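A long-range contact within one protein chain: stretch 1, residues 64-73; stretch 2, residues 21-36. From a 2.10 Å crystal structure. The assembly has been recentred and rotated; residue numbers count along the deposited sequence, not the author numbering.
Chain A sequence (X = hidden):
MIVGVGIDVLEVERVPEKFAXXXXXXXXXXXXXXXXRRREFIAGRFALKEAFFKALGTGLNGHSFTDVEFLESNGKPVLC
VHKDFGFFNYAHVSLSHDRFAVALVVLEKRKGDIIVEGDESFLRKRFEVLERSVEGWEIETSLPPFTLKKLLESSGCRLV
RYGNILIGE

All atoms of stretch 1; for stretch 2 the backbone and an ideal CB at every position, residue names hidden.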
ATOM      1  N   SER A  64      -5.026   4.563  23.518  1.00 61.11           N
ATOM      2  CA  SER A  64      -6.433   4.921  23.394  1.00 58.49           C
ATOM      3  C   SER A  64      -6.703   5.522  22.016  1.00 54.87           C
ATOM      4  O   SER A  64      -5.782   6.000  21.349  1.00 50.72           O
ATOM      5  CB  SER A  64      -6.814   5.924  24.487  1.00 58.94           C
ATOM      6  OG  SER A  64      -8.137   6.398  24.317  1.00 61.28           O
ATOM      7  N   PHE A  65      -7.968   5.502  21.599  1.00 53.36           N
ATOM      8  CA  PHE A  65      -8.383   6.107  20.329  1.00 52.51           C
ATOM      9  C   PHE A  65      -8.140   7.617  20.273  1.00 52.00           C
ATOM     10  O   PHE A  65      -8.003   8.187  19.187  1.00 50.40           O
ATOM     11  CB  PHE A  65      -9.850   5.771  20.027  1.00 51.90           C
ATOM     12  CG  PHE A  65     -10.034   4.545  19.168  1.00 49.55           C
ATOM     13  CD1 PHE A  65     -11.098   4.462  18.279  1.00 47.59           C
ATOM     14  CD2 PHE A  65      -9.137   3.478  19.235  1.00 51.03           C
ATOM     15  CE1 PHE A  65     -11.276   3.339  17.483  1.00 48.81           C
ATOM     16  CE2 PHE A  65      -9.307   2.354  18.437  1.00 51.62           C
ATOM     17  CZ  PHE A  65     -10.379   2.284  17.560  1.00 48.24           C
ATOM     18  N   THR A  66      -8.069   8.252  21.444  1.00 47.92           N
ATOM     19  CA  THR A  66      -7.756   9.681  21.550  1.00 49.91           C
ATOM     20  C   THR A  66      -6.262   9.984  21.359  1.00 48.44           C
ATOM     21  O   THR A  66      -5.887  11.133  21.110  1.00 49.69           O
ATOM     22  CB  THR A  66      -8.235  10.274  22.894  1.00 50.92           C
ATOM     23  OG1 THR A  66      -7.710   9.500  23.980  1.00 52.53           O
ATOM     24  CG2 THR A  66      -9.757  10.285  22.967  1.00 50.76           C
ATOM     25  N   ASP A  67      -5.422   8.955  21.475  1.00 46.58           N
ATOM     26  CA  ASP A  67      -3.975   9.082  21.253  1.00 48.11           C
ATOM     27  C   ASP A  67      -3.621   9.278  19.778  1.00 48.57           C
ATOM     28  O   ASP A  67      -2.491   9.648  19.442  1.00 48.18           O
ATOM     29  CB  ASP A  67      -3.240   7.849  21.790  1.00 47.54           C
ATOM     30  CG  ASP A  67      -3.300   7.740  23.304  1.00 51.86           C
ATOM     31  OD1 ASP A  67      -3.354   8.788  23.981  1.00 53.89           O
ATOM     32  OD2 ASP A  67      -3.280   6.599  23.816  1.00 53.91           O
ATOM     33  N   VAL A  68      -4.591   9.018  18.906  1.00 46.74           N
ATOM     34  CA  VAL A  68      -4.404   9.138  17.464  1.00 46.93           C
ATOM     35  C   VAL A  68      -5.476  10.061  16.893  1.00 47.11           C
ATOM     36  O   VAL A  68      -6.670   9.803  17.042  1.00 52.90           O
ATOM     37  CB  VAL A  68      -4.495   7.763  16.768  1.00 51.40           C
ATOM     38  CG1 VAL A  68      -4.128   7.878  15.299  1.00 49.34           C
ATOM     39  CG2 VAL A  68      -3.588   6.754  17.451  1.00 51.04           C
ATOM     40  N   GLU A  69      -5.046  11.137  16.246  1.00 40.95           N
ATOM     41  CA  GLU A  69      -5.977  12.077  15.636  1.00 43.60           C
ATOM     42  C   GLU A  69      -5.837  12.101  14.125  1.00 41.51           C
ATOM     43  O   GLU A  69      -4.740  11.949  13.588  1.00 41.98           O
ATOM     44  CB  GLU A  69      -5.777  13.487  16.196  1.00 48.13           C
ATOM     45  CG  GLU A  69      -6.410  13.712  17.556  1.00 52.43           C
ATOM     46  CD  GLU A  69      -6.471  15.180  17.926  1.00 60.08           C
ATOM     47  OE1 GLU A  69      -5.403  15.789  18.152  1.00 63.03           O
ATOM     48  OE2 GLU A  69      -7.593  15.725  17.993  1.00 58.81           O
ATOM     49  N   PHE A  70      -6.964  12.284  13.447  1.00 40.78           N
ATOM     50  CA  PHE A  70      -6.965  12.495  12.011  1.00 38.81           C
ATOM     51  C   PHE A  70      -7.560  13.857  11.700  1.00 43.86           C
ATOM     52  O   PHE A  70      -8.779  14.057  11.761  1.00 43.79           O
ATOM     53  CB  PHE A  70      -7.694  11.363  11.282  1.00 36.77           C
ATOM     54  CG  PHE A  70      -6.969  10.047  11.345  1.00 33.24           C
ATOM     55  CD1 PHE A  70      -6.071   9.687  10.349  1.00 33.78           C
ATOM     56  CD2 PHE A  70      -7.171   9.176  12.410  1.00 33.07           C
ATOM     57  CE1 PHE A  70      -5.398   8.476  10.404  1.00 33.80           C
ATOM     58  CE2 PHE A  70      -6.498   7.966  12.474  1.00 33.64           C
ATOM     59  CZ  PHE A  70      -5.611   7.615  11.468  1.00 33.63           C
ATOM     60  N   LEU A  71      -6.669  14.797  11.399  1.00 43.80           N
ATOM     61  CA  LEU A  71      -7.053  16.159  11.062  1.00 48.06           C
ATOM     62  C   LEU A  71      -7.182  16.280   9.549  1.00 51.40           C
ATOM     63  O   LEU A  71      -7.226  15.266   8.847  1.00 50.20           O
ATOM     64  CB  LEU A  71      -6.030  17.155  11.622  1.00 48.74           C
ATOM     65  CG  LEU A  71      -5.661  16.996  13.104  1.00 51.13           C
ATOM     66  CD1 LEU A  71      -4.581  17.985  13.513  1.00 56.87           C
ATOM     67  CD2 LEU A  71      -6.885  17.130  14.001  1.00 50.49           C
ATOM     68  N   GLU A  72      -7.254  17.510   9.049  1.00 55.40           N
ATOM     69  CA  GLU A  72      -7.374  17.740   7.613  1.00 60.59           C
ATOM     70  C   GLU A  72      -6.462  18.846   7.095  1.00 64.60           C
ATOM     71  O   GLU A  72      -6.416  19.944   7.651  1.00 61.64           O
ATOM     72  CB  GLU A  72      -8.827  18.029   7.225  1.00 65.78           C
ATOM     73  CG  GLU A  72      -9.712  16.792   7.204  1.00 71.69           C
ATOM     74  CD  GLU A  72     -10.993  16.979   6.414  1.00 83.42           C
ATOM     75  OE1 GLU A  72     -11.129  18.000   5.703  1.00 89.23           O
ATOM     76  OE2 GLU A  72     -11.869  16.094   6.504  1.00 89.55           O
ATOM     77  N   SER A  73      -5.725  18.521   6.038  1.00 67.23           N
ATOM     78  CA  SER A  73      -5.011  19.500   5.231  1.00 71.60           C
ATOM     79  C   SER A  73      -5.574  19.383   3.824  1.00 77.81           C
ATOM     80  O   SER A  73      -5.571  18.296   3.239  1.00 76.61           O
ATOM     81  CB  SER A  73      -3.507  19.233   5.239  1.00 75.30           C
ATOM     82  OG  SER A  73      -2.961  19.429   6.533  1.00 86.38           O
ATOM     83  N   UNK A  21     -17.457  11.587  22.081  1.00 61.50           N
ATOM     84  CA  UNK A  21     -16.825  11.912  23.359  1.00 65.90           C
ATOM     85  C   UNK A  21     -15.745  10.901  23.763  1.00 62.62           C
ATOM     86  O   UNK A  21     -14.813  11.242  24.494  1.00 66.83           O
ATOM     87  CB  UNK A  21     -17.890  11.988  24.455  1.00 65.90           C
ATOM     88  N   UNK A  22     -15.870   9.670  23.272  1.00 55.79           N
ATOM     89  CA  UNK A  22     -14.949   8.587  23.627  1.00 58.67           C
ATOM     90  C   UNK A  22     -13.753   8.446  22.679  1.00 56.19           C
ATOM     91  O   UNK A  22     -12.651   8.106  23.116  1.00 56.13           O
ATOM     92  CB  UNK A  22     -15.716   7.264  23.663  1.00 58.67           C
ATOM     93  N   UNK A  23     -13.970   8.705  21.391  1.00 52.89           N
ATOM     94  CA  UNK A  23     -12.949   8.417  20.376  1.00 52.77           C
ATOM     95  C   UNK A  23     -12.169   9.631  19.857  1.00 52.04           C
ATOM     96  O   UNK A  23     -11.042   9.482  19.382  1.00 54.25           O
ATOM     97  CB  UNK A  23     -13.619   7.726  19.186  1.00 52.77           C
ATOM     98  N   UNK A  24     -12.758  10.820  19.954  1.00 48.39           N
ATOM     99  CA  UNK A  24     -12.157  12.015  19.355  1.00 51.27           C
ATOM    100  C   UNK A  24     -11.180  12.737  20.274  1.00 53.80           C
ATOM    101  O   UNK A  24     -11.425  12.877  21.470  1.00 56.01           O
ATOM    102  CB  UNK A  24     -13.261  12.988  18.936  1.00 51.27           C
ATOM    103  N   UNK A  25     -10.074  13.196  19.692  1.00 55.83           N
ATOM    104  CA  UNK A  25      -9.141  14.083  20.383  1.00 56.91           C
ATOM    105  C   UNK A  25      -9.649  15.515  20.348  1.00 60.76           C
ATOM    106  O   UNK A  25     -10.659  15.802  19.696  1.00 57.39           O
ATOM    107  CB  UNK A  25      -7.748  13.999  19.756  1.00 56.91           C
ATOM    108  N   UNK A  26      -8.943  16.412  21.033  1.00 62.04           N
ATOM    109  CA  UNK A  26      -9.375  17.810  21.170  1.00 63.59           C
ATOM    110  C   UNK A  26      -9.465  18.564  19.841  1.00 60.46           C
ATOM    111  O   UNK A  26     -10.434  19.287  19.603  1.00 61.03           O
ATOM    112  CB  UNK A  26      -8.412  18.551  22.099  1.00 63.59           C
ATOM    113  N   UNK A  27      -8.461  18.389  18.984  1.00 59.67           N
ATOM    114  CA  UNK A  27      -8.440  19.043  17.675  1.00 57.59           C
ATOM    115  C   UNK A  27      -9.487  18.461  16.722  1.00 57.92           C
ATOM    116  O   UNK A  27     -10.004  19.170  15.856  1.00 59.10           O
ATOM    117  CB  UNK A  27      -7.048  18.918  17.052  1.00 57.59           C
ATOM    118  N   UNK A  28      -9.795  17.175  16.888  1.00 54.24           N
ATOM    119  CA  UNK A  28     -10.854  16.522  16.113  1.00 53.38           C
ATOM    120  C   UNK A  28     -12.237  17.038  16.511  1.00 55.08           C
ATOM    121  O   UNK A  28     -13.127  17.142  15.666  1.00 52.10           O
ATOM    122  CB  UNK A  28     -10.790  15.005  16.302  1.00 53.38           C
ATOM    123  N   UNK A  29     -12.404  17.355  17.796  1.00 58.15           N
ATOM    124  CA  UNK A  29     -13.651  17.933  18.318  1.00 61.34           C
ATOM    125  C   UNK A  29     -13.938  19.305  17.714  1.00 60.25           C
ATOM    126  O   UNK A  29     -15.085  19.612  17.387  1.00 67.90           O
ATOM    127  CB  UNK A  29     -13.583  18.046  19.842  1.00 61.34           C
ATOM    128  N   UNK A  30     -12.893  20.121  17.572  1.00 62.32           N
ATOM    129  CA  UNK A  30     -12.993  21.426  16.915  1.00 65.09           C
ATOM    130  C   UNK A  30     -13.368  21.290  15.439  1.00 67.26           C
ATOM    131  O   UNK A  30     -14.126  22.102  14.905  1.00 70.82           O
ATOM    132  CB  UNK A  30     -11.671  22.184  17.047  1.00 65.09           C
ATOM    133  N   UNK A  31     -12.830  20.258  14.790  1.00 63.41           N
ATOM    134  CA  UNK A  31     -13.150  19.954  13.397  1.00 59.97           C
ATOM    135  C   UNK A  31     -14.566  19.383  13.273  1.00 59.58           C
ATOM    136  O   UNK A  31     -15.273  19.664  12.302  1.00 61.77           O
ATOM    137  CB  UNK A  31     -12.131  18.969  12.821  1.00 59.97           C
ATOM    138  N   UNK A  32     -14.968  18.597  14.272  1.00 58.26           N
ATOM    139  CA  UNK A  32     -16.301  17.991  14.351  1.00 59.74           C
ATOM    140  C   UNK A  32     -17.429  19.029  14.399  1.00 65.51           C
ATOM    141  O   UNK A  32     -18.483  18.833  13.786  1.00 67.75           O
ATOM    142  CB  UNK A  32     -16.384  17.092  15.586  1.00 59.74           C
ATOM    143  N   UNK A  33     -17.197  20.128  15.117  1.00 68.22           N
ATOM    144  CA  UNK A  33     -18.177  21.215  15.233  1.00 73.44           C
ATOM    145  C   UNK A  33     -18.431  21.920  13.899  1.00 73.09           C
ATOM    146  O   UNK A  33     -19.533  22.411  13.649  1.00 79.03           O
ATOM    147  CB  UNK A  33     -17.701  22.236  16.268  1.00 73.44           C
ATOM    148  N   UNK A  34     -17.406  21.958  13.049  1.00 74.99           N
ATOM    149  CA  UNK A  34     -17.486  22.577  11.725  1.00 78.60           C
ATOM    150  C   UNK A  34     -18.289  21.718  10.744  1.00 79.78           C
ATOM    151  O   UNK A  34     -18.882  22.236   9.796  1.00 82.74           O
ATOM    152  CB  UNK A  34     -16.080  22.819  11.173  1.00 78.60           C
ATOM    153  N   UNK A  35     -18.312  20.409  10.987  1.00 79.20           N
ATOM    154  CA  UNK A  35     -18.888  19.445  10.046  1.00 75.93           C
ATOM    155  C   UNK A  35     -20.412  19.444   9.981  1.00 73.20           C
ATOM    156  O   UNK A  35     -21.093  19.441  11.008  1.00 74.07           O
ATOM    157  CB  UNK A  35     -18.412  18.038  10.414  1.00 75.93           C
ATOM    158  N   UNK A  36     -20.927  19.445   8.753  1.00 71.98           N
ATOM    159  CA  UNK A  36     -22.363  19.381   8.495  1.00 76.01           C
ATOM    160  C   UNK A  36     -22.886  17.961   8.724  1.00 71.95           C
ATOM    161  O   UNK A  36     -23.864  17.765   9.446  1.00 71.43           O
ATOM    162  CB  UNK A  36     -22.671  19.838   7.068  1.00 76.01           C
TER

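At position 21 CA-to-CB points away from stretch 1 and into no part of it, so almost any helix-tolerant residue would serve; it is Glu21. Position 22 points sideways, again with no atom of stretch 1 near its ideal CB, and the choice stays wide. The residue is Arg22, which meets stretch 1 through its backbone, the O lying 3.6 Å from Thr66 CG2.

Position 23 is more telling. Its ideal CB lies 4.2 Å from Phe65 CD1, and an aromatic ring asks for an apolar partner: valine, isoleucine, leucine or methionine. Ile23 answers, its CG2 3.8 Å from Phe65 CD1. At 24 the CB points away and the backbone leaves helical angles, so stretch 1 sets little; Leu24 meets stretch 1 through its backbone, O resting 3.4 Å from Thr66 CG2.

Position 25 is the most restrictive. Its CB direction is toward stretch 1, and an ideal CB would sit 2.5 Å from Glu69 OE2, a clash. Phi/psi of -81/175 would admit other residues, so it is the carboxylate that argues for glycine. Gly25 occupies the N-cap position, and its C lies 3.1 Å from Glu69 OE2.

At 26, CA-to-CB points sideways and many polar residues would suit; it is Glu26. At 27 the ideal CB is 3.4 Å from Glu69 OE2 and 3.5 Å from Leu71 CD2, which favours something small, such as alanine or serine. Ser27 fits, its CB 3.6 Å from Leu71 CD2.

Position 28 presents a backbone N to Glu69, and its side chain, starting sideways, could reach the backbone N of Phe70; a long acceptor, glutamate or glutamine, suits. The residue is Glu28. Its backbone N, available in any residue but proline, donates to Glu69 OE2 (2.9 Å); what the glutamate adds is OE2, which accepts from Phe70 N at 2.7 Å with a nearly linear angle of 175°. Its OE1 accepts from Gly25 N (2.9 Å), so the one carboxylate links Gly25, just before the helix, to the strand through OE2.

Positions 29 and 30 point sideways with open space before them, suiting long polar chains; they are Lys29 and Arg30. Lys29 NZ lies 3.2 Å from Glu26 OE1, in a salt bridge. Position 31, one turn beyond 27, points toward the strand at a distance that calls for a sizeable apolar chain. Leu31 brings CD2 within 4.1 Å of Glu72 CG.

Positions 32, 33 and 34 are out of reach, so stretch 1 sets no preference and any helix-compatible residue would serve; they are Phe32, Leu33 and Thr34. Position 35 points toward stretch 1, where the Glu72 carboxylate invites a long cation, lysine or arginine. Arg35 forms a two-pronged salt bridge, NH1 to Glu72 OE1 at 2.9 Å and NH2 to Glu72 OE2 at 2.8 Å. Position 36, beyond reach, is equally free; it is Lys36.

Stretch 2 21-36: ERILGESEKRLFLTRK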
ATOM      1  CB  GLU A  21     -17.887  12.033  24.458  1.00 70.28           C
ATOM      2  CG  GLU A  21     -18.936  13.109  24.188  1.00 80.69           C
ATOM      3  CD  GLU A  21     -20.124  13.041  25.134  1.00 85.38           C
ATOM      4  OE1 GLU A  21     -19.916  13.026  26.367  1.00 87.34           O
ATOM      5  OE2 GLU A  21     -21.273  13.015  24.642  1.00 84.14           O
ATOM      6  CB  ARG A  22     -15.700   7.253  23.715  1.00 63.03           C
ATOM      7  CG  ARG A  22     -16.675   7.145  24.882  1.00 65.21           C
ATOM      8  CD  ARG A  22     -15.963   6.951  26.213  1.00 66.97           C
ATOM      9  NE  ARG A  22     -15.207   5.701  26.253  1.00 72.64           N
ATOM     10  CZ  ARG A  22     -14.402   5.334  27.247  1.00 75.16           C
ATOM     11  NH1 ARG A  22     -14.233   6.120  28.304  1.00 73.19           N
ATOM     12  NH2 ARG A  22     -13.761   4.175  27.183  1.00 80.77           N
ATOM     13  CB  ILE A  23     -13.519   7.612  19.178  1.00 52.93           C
ATOM     14  CG1 ILE A  23     -14.496   8.459  18.348  1.00 52.70           C
ATOM     15  CG2 ILE A  23     -14.163   6.318  19.665  1.00 52.46           C
ATOM     16  CD1 ILE A  23     -14.624   8.017  16.904  1.00 50.73           C
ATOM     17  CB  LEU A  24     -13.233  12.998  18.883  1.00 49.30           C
ATOM     18  CG  LEU A  24     -14.246  12.592  17.810  1.00 49.59           C
ATOM     19  CD1 LEU A  24     -15.098  13.802  17.464  1.00 46.39           C
ATOM     20  CD2 LEU A  24     -13.580  12.027  16.560  1.00 49.80           C
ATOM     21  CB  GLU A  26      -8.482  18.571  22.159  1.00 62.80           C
ATOM     22  CG  GLU A  26      -8.651  18.147  23.611  1.00 68.78           C
ATOM     23  CD  GLU A  26     -10.074  18.312  24.117  1.00 76.34           C
ATOM     24  OE1 GLU A  26     -10.697  17.293  24.485  1.00 79.89           O
ATOM     25  OE2 GLU A  26     -10.575  19.458  24.136  1.00 86.90           O
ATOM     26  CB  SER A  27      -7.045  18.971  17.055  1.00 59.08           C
ATOM     27  OG  SER A  27      -6.111  19.713  17.819  1.00 65.18           O
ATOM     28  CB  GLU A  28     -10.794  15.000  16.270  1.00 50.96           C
ATOM     29  CG  GLU A  28      -9.638  14.339  15.535  1.00 49.60           C
ATOM     30  CD  GLU A  28      -9.577  12.837  15.756  1.00 47.94           C
ATOM     31  OE1 GLU A  28      -9.723  12.390  16.916  1.00 45.12           O
ATOM     32  OE2 GLU A  28      -9.369  12.101  14.766  1.00 44.83           O
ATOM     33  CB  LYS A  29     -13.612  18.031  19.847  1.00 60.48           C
ATOM     34  CG  LYS A  29     -13.804  16.705  20.565  1.00 62.70           C
ATOM     35  CD  LYS A  29     -13.594  16.859  22.062  1.00 67.02           C
ATOM     36  CE  LYS A  29     -13.726  15.523  22.776  1.00 71.87           C
ATOM     37  NZ  LYS A  29     -13.423  15.640  24.229  1.00 80.10           N
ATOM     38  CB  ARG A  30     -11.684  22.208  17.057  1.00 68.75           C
ATOM     39  CG  ARG A  30     -11.522  22.923  18.390  1.00 71.54           C
ATOM     40  CD  ARG A  30     -10.167  23.606  18.489  1.00 74.59           C
ATOM     41  NE  ARG A  30      -9.110  22.676  18.888  1.00 76.53           N
ATOM     42  CZ  ARG A  30      -7.807  22.929  18.802  1.00 79.12           C
ATOM     43  NH1 ARG A  30      -7.373  24.088  18.319  1.00 85.19           N
ATOM     44  NH2 ARG A  30      -6.929  22.015  19.194  1.00 79.05           N
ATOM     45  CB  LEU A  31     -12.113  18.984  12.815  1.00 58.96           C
ATOM     46  CG  LEU A  31     -12.112  18.661  11.318  1.00 58.05           C
ATOM     47  CD1 LEU A  31     -11.811  19.890  10.470  1.00 56.67           C
ATOM     48  CD2 LEU A  31     -11.104  17.559  11.031  1.00 59.08           C
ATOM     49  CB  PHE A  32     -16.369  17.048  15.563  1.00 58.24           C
ATOM     50  CG  PHE A  32     -17.697  16.355  15.744  1.00 57.32           C
ATOM     51  CD1 PHE A  32     -18.309  15.683  14.691  1.00 54.22           C
ATOM     52  CD2 PHE A  32     -18.316  16.344  16.990  1.00 57.98           C
ATOM     53  CE1 PHE A  32     -19.524  15.039  14.869  1.00 54.00           C
ATOM     54  CE2 PHE A  32     -19.529  15.697  17.177  1.00 60.81           C
ATOM     55  CZ  PHE A  32     -20.134  15.045  16.114  1.00 56.10           C
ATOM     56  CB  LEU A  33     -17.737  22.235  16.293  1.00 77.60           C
ATOM     57  CG  LEU A  33     -17.685  21.801  17.765  1.00 79.29           C
ATOM     58  CD1 LEU A  33     -16.905  22.812  18.594  1.00 77.73           C
ATOM     59  CD2 LEU A  33     -19.078  21.591  18.346  1.00 83.97           C
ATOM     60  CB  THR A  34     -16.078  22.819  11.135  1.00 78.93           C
ATOM     61  OG1 THR A  34     -15.175  23.216  12.175  1.00 79.75           O
ATOM     62  CG2 THR A  34     -16.111  23.900  10.057  1.00 82.89           C
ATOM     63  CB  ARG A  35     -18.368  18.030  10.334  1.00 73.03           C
ATOM     64  CG  ARG A  35     -16.933  17.806   9.889  1.00 69.51           C
ATOM     65  CD  ARG A  35     -16.823  17.826   8.373  1.00 73.27           C
ATOM     66  NE  ARG A  35     -15.640  18.556   7.931  1.00 80.23           N
ATOM     67  CZ  ARG A  35     -14.516  17.990   7.499  1.00 81.38           C
ATOM     68  NH1 ARG A  35     -13.501  18.754   7.123  1.00 87.07           N
ATOM     69  NH2 ARG A  35     -14.407  16.668   7.436  1.00 82.52           N
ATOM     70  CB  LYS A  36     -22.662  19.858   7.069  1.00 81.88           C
ATOM     71  CG  LYS A  36     -24.119  19.748   6.641  1.00 88.35           C
ATOM     72  CD  LYS A  36     -24.302  20.232   5.211  1.00 91.01           C
ATOM     73  CE  LYS A  36     -25.497  19.571   4.542  1.00 90.30           C
ATOM     74  NZ  LYS A  36     -25.234  18.136   4.233  1.00 82.18           N
TER
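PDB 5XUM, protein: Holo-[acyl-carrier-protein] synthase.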